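Local coordinates for MccB protein (Escherichia coli, PDB 6OM4) that uses ATP to modify the C-terminal end of an N-formylated peptide precursor during biosynthesis of the nucleotide antibiotic microcin C7, at residues G124-G127 with N128-V132; P204-D207 with I208-V211; N295-A298 with A299-A303; E172-K175 with R176-K180. All coordinates share one frame; numbering follows the deposited sequence.

Contact 1 of 4, residues G124-G127 with N128-V132. With ND7 (5'-O-[(S)-amino(hydroxy)phosphoryl]adenosine), chain M.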
# COMPACT_ATOMS: atom_id res chain seq x y z
N GLY A 124 -3.46 -14.31 -8.07
CA GLY A 124 -3.60 -15.27 -7.00
C GLY A 124 -3.85 -14.60 -5.67
O GLY A 124 -4.62 -13.62 -5.58
N GLY A 125 -3.16 -15.08 -4.61
CA GLY A 125 -3.47 -14.59 -3.26
C GLY A 125 -3.23 -13.09 -3.11
O GLY A 125 -4.06 -12.29 -2.61
N ILE A 126 -2.02 -12.68 -3.49
CA ILE A 126 -1.70 -11.27 -3.38
C ILE A 126 -2.57 -10.45 -4.33
O ILE A 126 -3.15 -9.41 -3.94
CB ILE A 126 -0.20 -11.03 -3.61
CG1 ILE A 126 0.64 -11.71 -2.52
CG2 ILE A 126 0.10 -9.56 -3.78
CD1 ILE A 126 0.44 -11.23 -1.12
N GLY A 127 -2.69 -10.90 -5.57
CA GLY A 127 -3.43 -10.16 -6.57
C GLY A 127 -4.89 -9.94 -6.21
O GLY A 127 -5.47 -8.87 -6.46
N ASN A 128 -5.54 -10.97 -5.65
CA ASN A 128 -6.89 -10.87 -5.22
C ASN A 128 -7.06 -9.72 -4.22
O ASN A 128 -7.95 -8.90 -4.34
CB ASN A 128 -7.38 -12.15 -4.52
CG ASN A 128 -8.11 -13.12 -5.43
OD1 ASN A 128 -9.28 -13.41 -5.20
ND2 ASN A 128 -7.42 -13.67 -6.40
N HIS A 129 -6.22 -9.69 -3.20
CA HIS A 129 -6.40 -8.78 -2.11
C HIS A 129 -6.03 -7.36 -2.52
O HIS A 129 -6.74 -6.43 -2.14
CB HIS A 129 -5.62 -9.23 -0.88
CG HIS A 129 -6.44 -10.11 -0.00
ND1 HIS A 129 -6.55 -11.48 -0.17
CD2 HIS A 129 -7.25 -9.80 1.02
CE1 HIS A 129 -7.38 -11.96 0.73
NE2 HIS A 129 -7.83 -10.96 1.47
N VAL A 130 -4.97 -7.21 -3.30
CA VAL A 130 -4.58 -5.86 -3.76
C VAL A 130 -5.67 -5.31 -4.69
O VAL A 130 -6.07 -4.14 -4.53
CB VAL A 130 -3.21 -5.89 -4.48
CG1 VAL A 130 -2.86 -4.56 -5.16
CG2 VAL A 130 -2.12 -6.29 -3.52
N SER A 131 -6.08 -6.09 -5.68
CA SER A 131 -7.05 -5.59 -6.68
C SER A 131 -8.33 -5.06 -6.01
O SER A 131 -8.85 -4.03 -6.44
CB SER A 131 -7.34 -6.61 -7.76
OG SER A 131 -8.14 -7.69 -7.28
N VAL A 132 -8.88 -5.76 -5.01
CA VAL A 132 -10.15 -5.35 -4.47
C VAL A 132 -9.96 -4.07 -3.64
O VAL A 132 -10.82 -3.22 -3.62
CB VAL A 132 -10.85 -6.48 -3.70
CG1 VAL A 132 -10.16 -6.84 -2.37
CG2 VAL A 132 -12.30 -6.10 -3.50
O1A ND7 M . 0.48 -18.61 -6.11
PA ND7 M . -0.05 -17.27 -5.68
O2A ND7 M . -1.21 -17.25 -4.70
N3A ND7 M . 1.29 -16.49 -4.99
O5' ND7 M . -0.52 -16.37 -6.90
C5' ND7 M . 0.45 -16.21 -7.99
C4' ND7 M . -0.40 -15.86 -9.24
C3' ND7 M . -1.13 -17.16 -9.72
O3' ND7 M . -2.47 -16.96 -9.94
C2' ND7 M . -0.23 -17.56 -10.96
O2' ND7 M . -1.06 -18.17 -12.03
C1' ND7 M . 0.27 -16.41 -11.43
O4' ND7 M . 0.43 -15.45 -10.14
N9 ND7 M . 1.58 -16.45 -12.02
C4 ND7 M . 1.92 -15.93 -13.23
C5 ND7 M . 3.24 -16.15 -13.40
N7 ND7 M . 3.71 -16.79 -12.31
C8 ND7 M . 2.70 -16.95 -11.48
N3 ND7 M . 1.19 -15.29 -14.16
C2 ND7 M . 1.77 -14.88 -15.25
N1 ND7 M . 3.07 -15.10 -15.46
C6 ND7 M . 3.82 -15.71 -14.57
N6 ND7 M . 5.23 -15.94 -14.83
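The His129 ring meets Gly125 O at its edge, close to the ring plane, with ND1 3.6 Å from Gly125 O. The side-chain amide of Asn128 turns back to Gly124 O, which sits 25° out of the amide plane. Both groups belong to the first turns of helix 125-136, which follows the glycine-rich loop of a Rossmann-type nucleotide fold. Gly124 is the N-cap residue. Its carbonyl oxygen is gripped twice by Asn128. The backbone Asn128 N comes nearly head-on, 2.8 Å from Gly124 O. Asn128 ND2 is 2.9 Å from Gly124 O and lies above the carbonyl plane, with a more bent N-H...O angle of 137°. The other end of the amide, OD1, accepts from the backbone N of Leu160, so the group is fixed from both sides.

The N-terminal end of the helix faces the bound adenosine phosphoramidate. Gly125 N donates to its O2A over 2.9 Å, and Gly124 also touches the pyrophosphate. A helix N-terminus here would probably help to stabilise the negative charge. Gly124 packs its bare CA against O5' of the nucleotide, 3.3 Å away.

One turn on, Ile126 and Val130 meet at a slant. With CG1 of Ile126 beside the backbone N (chi1 -64°), its CG2 takes the position anti to N and lies 4.0 Å from Val130 CG2.

Contact 2 of 4, residues P204-D207 with I208-V211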
# COMPACT_ATOMS: atom_id res chain seq x y z
N PRO A 204 1.15 -3.93 -20.64
CA PRO A 204 0.99 -2.50 -20.91
C PRO A 204 1.68 -1.61 -19.87
O PRO A 204 1.85 -2.02 -18.73
CB PRO A 204 -0.52 -2.24 -20.92
CG PRO A 204 -1.13 -3.63 -21.01
CD PRO A 204 -0.13 -4.60 -20.39
N GLU A 205 2.15 -0.45 -20.33
CA GLU A 205 2.58 0.64 -19.48
C GLU A 205 1.43 1.02 -18.56
O GLU A 205 0.27 0.89 -18.94
CB GLU A 205 3.01 1.81 -20.37
CG GLU A 205 3.29 3.11 -19.65
CD GLU A 205 3.71 4.22 -20.61
OE1 GLU A 205 3.49 4.06 -21.86
OE2 GLU A 205 4.27 5.26 -20.13
N ALA A 206 1.75 1.48 -17.35
CA ALA A 206 0.76 1.94 -16.40
C ALA A 206 1.43 2.87 -15.38
O ALA A 206 2.65 2.99 -15.36
CB ALA A 206 0.13 0.74 -15.72
N ASP A 207 0.63 3.45 -14.50
CA ASP A 207 1.17 4.30 -13.42
C ASP A 207 2.11 3.47 -12.54
O ASP A 207 3.12 4.02 -12.07
CB ASP A 207 0.04 4.97 -12.63
CG ASP A 207 -0.68 6.03 -13.47
OD1 ASP A 207 -0.16 7.15 -13.52
OD2 ASP A 207 -1.70 5.72 -14.11
N ILE A 208 1.75 2.20 -12.29
CA ILE A 208 2.54 1.25 -11.50
C ILE A 208 2.08 -0.17 -11.84
O ILE A 208 0.88 -0.42 -12.16
CB ILE A 208 2.44 1.56 -9.99
CG1 ILE A 208 3.43 0.70 -9.21
CG2 ILE A 208 0.99 1.44 -9.49
CD1 ILE A 208 3.71 1.18 -7.80
N TRP A 209 3.04 -1.10 -11.84
CA TRP A 209 2.78 -2.50 -11.85
C TRP A 209 2.81 -3.05 -10.42
O TRP A 209 3.81 -2.88 -9.68
CB TRP A 209 3.84 -3.25 -12.65
CG TRP A 209 3.82 -3.00 -14.13
CD1 TRP A 209 3.06 -2.15 -14.86
CD2 TRP A 209 4.68 -3.68 -15.06
NE1 TRP A 209 3.37 -2.27 -16.21
CE2 TRP A 209 4.40 -3.17 -16.34
CE3 TRP A 209 5.66 -4.67 -14.90
CZ2 TRP A 209 5.05 -3.67 -17.48
CZ3 TRP A 209 6.30 -5.16 -16.02
CH2 TRP A 209 6.04 -4.62 -17.27
N VAL A 210 1.79 -3.86 -10.11
CA VAL A 210 1.80 -4.67 -8.95
C VAL A 210 2.32 -6.04 -9.39
O VAL A 210 1.64 -6.74 -10.13
CB VAL A 210 0.41 -4.79 -8.31
CG1 VAL A 210 0.44 -5.80 -7.17
CG2 VAL A 210 -0.11 -3.42 -7.84
N VAL A 211 3.47 -6.42 -8.86
CA VAL A 211 4.13 -7.64 -9.27
C VAL A 211 3.83 -8.71 -8.23
O VAL A 211 4.48 -8.77 -7.16
CB VAL A 211 5.65 -7.44 -9.50
CG1 VAL A 211 6.28 -8.71 -10.00
CG2 VAL A 211 5.90 -6.28 -10.45
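Ile208 follows Asp207 directly and takes the chain into an extended course. Its side chain starts away from the loop of residues 204-207, though CB stays against Asp207, 3.2 Å from Asp207 C. The carbonyl oxygen also keeps near the loop: Ala206 CB lies 3.8 Å from Ile208 O. At this point Asp207 OD2 accepts from the backbone N of Lys117. The Ile208 side chain packs on Val306 and Phe309 of helix 292-311.

Strand 208-211 is a parallel strand within the large sheet of the Rossmann-like ThiF fold. It runs between strands 117-121 and 234-240.

Trp209 carries the main contact. Its indole N-H donates to the carbonyl of Pro204, with NE1 3.0 Å from Pro204 O. The bond is bent, with an N-H...O angle of 145°, and the oxygen lies 23° out of the ring plane. Seen from the carbonyl, NE1 is only slightly tilted from its plane. The indole is buried, and this bond satisfies its one polar atom. CG stands beside the backbone N (chi1 -69°), which swings the indole back along the preceding loop. The pyrrole edge faces that loop. Ala206 CB approaches this edge, 4.2 Å from Trp209 CD1. Glu205 CA is also there, 4.4 Å from Trp209 NE1. On the six-membered ring, Trp209 CZ2 lies 3.8 Å from Pro204 O. Val210 and Val211 carry the strand onward, away from the loop.

Contact 3 of 4, residues N295-A298 with A299-A303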
# COMPACT_ATOMS: atom_id res chain seq x y z
N ASN A 295 -0.47 -13.79 3.73
CA ASN A 295 -0.86 -13.32 2.43
C ASN A 295 -1.50 -11.93 2.56
O ASN A 295 -1.12 -10.95 1.86
CB ASN A 295 -1.84 -14.29 1.77
CG ASN A 295 -2.35 -13.80 0.44
OD1 ASN A 295 -3.36 -13.07 0.38
ND2 ASN A 295 -1.66 -14.23 -0.59
N ASN A 296 -2.51 -11.86 3.42
CA ASN A 296 -3.37 -10.65 3.51
C ASN A 296 -2.59 -9.45 4.04
O ASN A 296 -2.85 -8.33 3.63
CB ASN A 296 -4.60 -10.92 4.38
CG ASN A 296 -5.53 -11.98 3.80
OD1 ASN A 296 -6.65 -12.15 4.31
ND2 ASN A 296 -5.11 -12.65 2.74
N VAL A 297 -1.65 -9.66 4.97
CA VAL A 297 -0.82 -8.56 5.49
C VAL A 297 0.02 -7.97 4.37
O VAL A 297 0.12 -6.73 4.20
CB VAL A 297 0.09 -9.06 6.64
CG1 VAL A 297 1.19 -8.07 6.97
CG2 VAL A 297 -0.71 -9.37 7.90
N ALA A 298 0.67 -8.84 3.60
CA ALA A 298 1.54 -8.42 2.52
C ALA A 298 0.75 -7.63 1.49
O ALA A 298 1.19 -6.54 0.99
CB ALA A 298 2.22 -9.59 1.86
N ALA A 299 -0.38 -8.23 1.10
CA ALA A 299 -1.25 -7.60 0.12
C ALA A 299 -1.73 -6.23 0.61
O ALA A 299 -1.71 -5.27 -0.15
CB ALA A 299 -2.42 -8.49 -0.23
N ALA A 300 -2.15 -6.14 1.87
CA ALA A 300 -2.71 -4.91 2.41
C ALA A 300 -1.67 -3.79 2.34
O ALA A 300 -1.96 -2.69 1.86
CB ALA A 300 -3.14 -5.11 3.83
N LEU A 301 -0.46 -4.06 2.84
CA LEU A 301 0.53 -3.03 2.89
C LEU A 301 1.04 -2.68 1.48
O LEU A 301 1.38 -1.49 1.24
CB LEU A 301 1.64 -3.46 3.83
CG LEU A 301 1.21 -3.47 5.29
CD1 LEU A 301 2.21 -4.21 6.17
CD2 LEU A 301 0.99 -2.03 5.76
N CYS A 302 1.03 -3.63 0.55
CA CYS A 302 1.32 -3.36 -0.86
C CYS A 302 0.28 -2.38 -1.43
O CYS A 302 0.63 -1.37 -2.07
CB CYS A 302 1.33 -4.69 -1.63
SG CYS A 302 1.58 -4.46 -3.41
N ALA A 303 -1.01 -2.65 -1.20
CA ALA A 303 -2.07 -1.77 -1.70
C ALA A 303 -1.91 -0.36 -1.11
O ALA A 303 -2.09 0.63 -1.80
CB ALA A 303 -3.43 -2.33 -1.40
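Helix 292-311 runs beside the nucleotide-binding core of this ThiF-family protein, and residues 295-303 make about two and a half of its turns. Val297 and Leu301, one turn apart, are the apolar side chains that meet. They lie side by side and point the same way, with Val297 CG1 4.1 Å from Leu301 CD1. CG of Leu301 stands beside its own backbone N (chi1 -70°), and this brings the side chain back over the preceding turn. As a result Leu301 CG also rests 3.6 Å from Val297 O. The same carbonyl accepts from the backbone, with Leu301 N 3.1 Å from Val297 O. The pair faces strand 243-250, where Val297 touches Ala244 and Leu301 touches Phe246.

Most of the remaining residues are alanines on a regular alpha-helical ladder. Ala299 N donates to Asn295 O over 2.9 Å. Ala300 N bonds to Asn296 O at the same length, and Cys302 N to Ala298 O likewise. The methyl groups stay close to the helix: Ala300 CB is 3.2 Å from Asn296 O. These short side chains are consistent with close packing in the Rossmann-like fold, where His129 of helix 125-136 touches Ala299 and strand 234-240 touches Cys302. At the start of the segment Asn296 ND2 gives a weak bond to Asn295 OD1, 3.0 Å long, while Asn295 packs on Tyr239, a residue that binds ATP.

Contact 4 of 4, residues E172-K175 with R176-K180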
# COMPACT_ATOMS: atom_id res chain seq x y z
N GLU A 172 -11.19 -13.61 -15.16
CA GLU A 172 -12.58 -13.36 -15.46
C GLU A 172 -13.39 -13.25 -14.15
O GLU A 172 -14.24 -12.41 -14.02
CB GLU A 172 -13.14 -14.44 -16.38
CG GLU A 172 -13.72 -15.61 -15.63
CD GLU A 172 -14.30 -16.67 -16.54
OE1 GLU A 172 -13.63 -17.74 -16.74
OE2 GLU A 172 -15.41 -16.42 -17.06
N VAL A 173 -13.05 -14.05 -13.13
CA VAL A 173 -13.75 -13.96 -11.89
C VAL A 173 -13.34 -12.72 -11.09
O VAL A 173 -14.20 -12.06 -10.53
CB VAL A 173 -13.59 -15.25 -11.09
CG1 VAL A 173 -14.31 -15.17 -9.76
CG2 VAL A 173 -14.08 -16.42 -11.93
N ILE A 174 -12.04 -12.40 -11.04
CA ILE A 174 -11.65 -11.14 -10.40
C ILE A 174 -12.41 -9.98 -11.06
O ILE A 174 -12.99 -9.14 -10.34
CB ILE A 174 -10.13 -10.91 -10.39
CG1 ILE A 174 -9.44 -12.04 -9.63
CG2 ILE A 174 -9.83 -9.53 -9.83
CD1 ILE A 174 -8.01 -11.80 -9.26
N LYS A 175 -12.43 -9.92 -12.39
CA LYS A 175 -13.09 -8.81 -13.06
C LYS A 175 -14.56 -8.74 -12.62
O LYS A 175 -15.08 -7.67 -12.32
CB LYS A 175 -13.01 -8.91 -14.58
CG LYS A 175 -13.84 -7.86 -15.29
CD LYS A 175 -13.59 -7.80 -16.74
CE LYS A 175 -14.30 -6.62 -17.38
NZ LYS A 175 -14.47 -6.86 -18.83
N ARG A 176 -15.25 -9.89 -12.61
CA ARG A 176 -16.69 -9.89 -12.26
C ARG A 176 -16.87 -9.33 -10.84
O ARG A 176 -17.70 -8.49 -10.58
CB ARG A 176 -17.26 -11.31 -12.40
CG ARG A 176 -18.68 -11.50 -11.88
CD ARG A 176 -19.06 -12.96 -11.76
NE ARG A 176 -18.63 -13.55 -10.50
CZ ARG A 176 -18.22 -14.80 -10.31
NH1 ARG A 176 -18.09 -15.64 -11.33
NH2 ARG A 176 -17.92 -15.22 -9.10
N GLU A 177 -16.02 -9.79 -9.93
CA GLU A 177 -16.16 -9.46 -8.51
C GLU A 177 -15.76 -8.00 -8.22
O GLU A 177 -16.33 -7.39 -7.34
CB GLU A 177 -15.39 -10.50 -7.70
CG GLU A 177 -16.06 -11.86 -7.76
CD GLU A 177 -17.50 -11.90 -7.25
OE1 GLU A 177 -17.82 -11.27 -6.20
OE2 GLU A 177 -18.33 -12.58 -7.94
N LEU A 178 -14.80 -7.45 -8.97
CA LEU A 178 -14.37 -6.10 -8.81
C LEU A 178 -15.51 -5.19 -9.26
O LEU A 178 -15.82 -4.21 -8.62
CB LEU A 178 -13.09 -5.80 -9.61
CG LEU A 178 -11.77 -6.43 -9.12
CD1 LEU A 178 -10.60 -5.83 -9.88
CD2 LEU A 178 -11.59 -6.24 -7.63
N LEU A 179 -16.13 -5.51 -10.40
CA LEU A 179 -17.18 -4.65 -10.94
C LEU A 179 -18.47 -4.79 -10.11
O LEU A 179 -19.28 -3.87 -10.06
CB LEU A 179 -17.40 -4.96 -12.42
CG LEU A 179 -16.26 -4.53 -13.34
CD1 LEU A 179 -16.53 -4.94 -14.79
CD2 LEU A 179 -16.01 -3.03 -13.29
N LYS A 180 -18.64 -5.90 -9.39
CA LYS A 180 -19.78 -5.98 -8.48
C LYS A 180 -19.61 -5.03 -7.29
O LYS A 180 -20.62 -4.64 -6.67
CB LYS A 180 -19.99 -7.39 -7.96
CG LYS A 180 -20.65 -8.28 -9.00
CD LYS A 180 -20.50 -9.75 -8.65
CE LYS A 180 -20.90 -10.10 -7.23
NZ LYS A 180 -20.97 -11.57 -7.03
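Ile174 and Leu178 form the tight side of helix 170-181, the helix of a beta-alpha-beta unit between strands 141-146 and 186-191 of the Rossmann-like fold. They lie side by side, with Ile174 CG2 3.7 Å from Leu178 CG. The pair is buried against helix 125-136, and Ile174 also reaches Leu144 of the sheet.

Lys175 and Leu179 are partly exposed. Their side chains cross at an angle, with Lys175 CE 3.8 Å from Leu179 CD1. Lys175 runs out fully extended, and both residues lean on Val187 of strand 186-191.

Another flank holds a salt-bridge network of Arg176, Glu177 and Lys180. It runs from buried Glu177 to exposed Lys180. Val173 CG1 covers one face of the Arg176 guanidinium, 3.7 Å from Arg176 NH2. The Arg176 chain bends at chi3 (85°), which turns its edge to Glu177. Asp165 is a second partner of NH2, and Arg181 one of Glu177 OE1. A single oxygen, Glu177 OE2, takes three donors, which probably keeps the carboxylate ionised. Arg176 grips it side-on, with OE2 in the guanidinium plane and NE 2.8 Å and NH2 2.9 Å from Glu177 OE2. Lys180 NZ comes from the syn side, 3.0 Å from Glu177 OE2.

Contact 1 is the most buried and the one at the nucleotide. Contacts 2, 3 and 4 are partly buried. Helix 125-136 of contact 1 is central: contact 3 packs on it through Asn295, Asn296 and Ala299, contact 4 through Ile174 and Leu178, and contact 2 through Val210. Contacts 2 and 3 just meet, where Val210 CG1 lies 4.2 Å from Cys302 SG. Contact 4 touches neither of them, its nearest atoms being about 11 Å away. The chemistry follows position. A glycine amide binds the phosphoramidate, an indole ties loop to strand, alanines line much of helix 292-311 here, and a salt-bridge network lies along the outer helix.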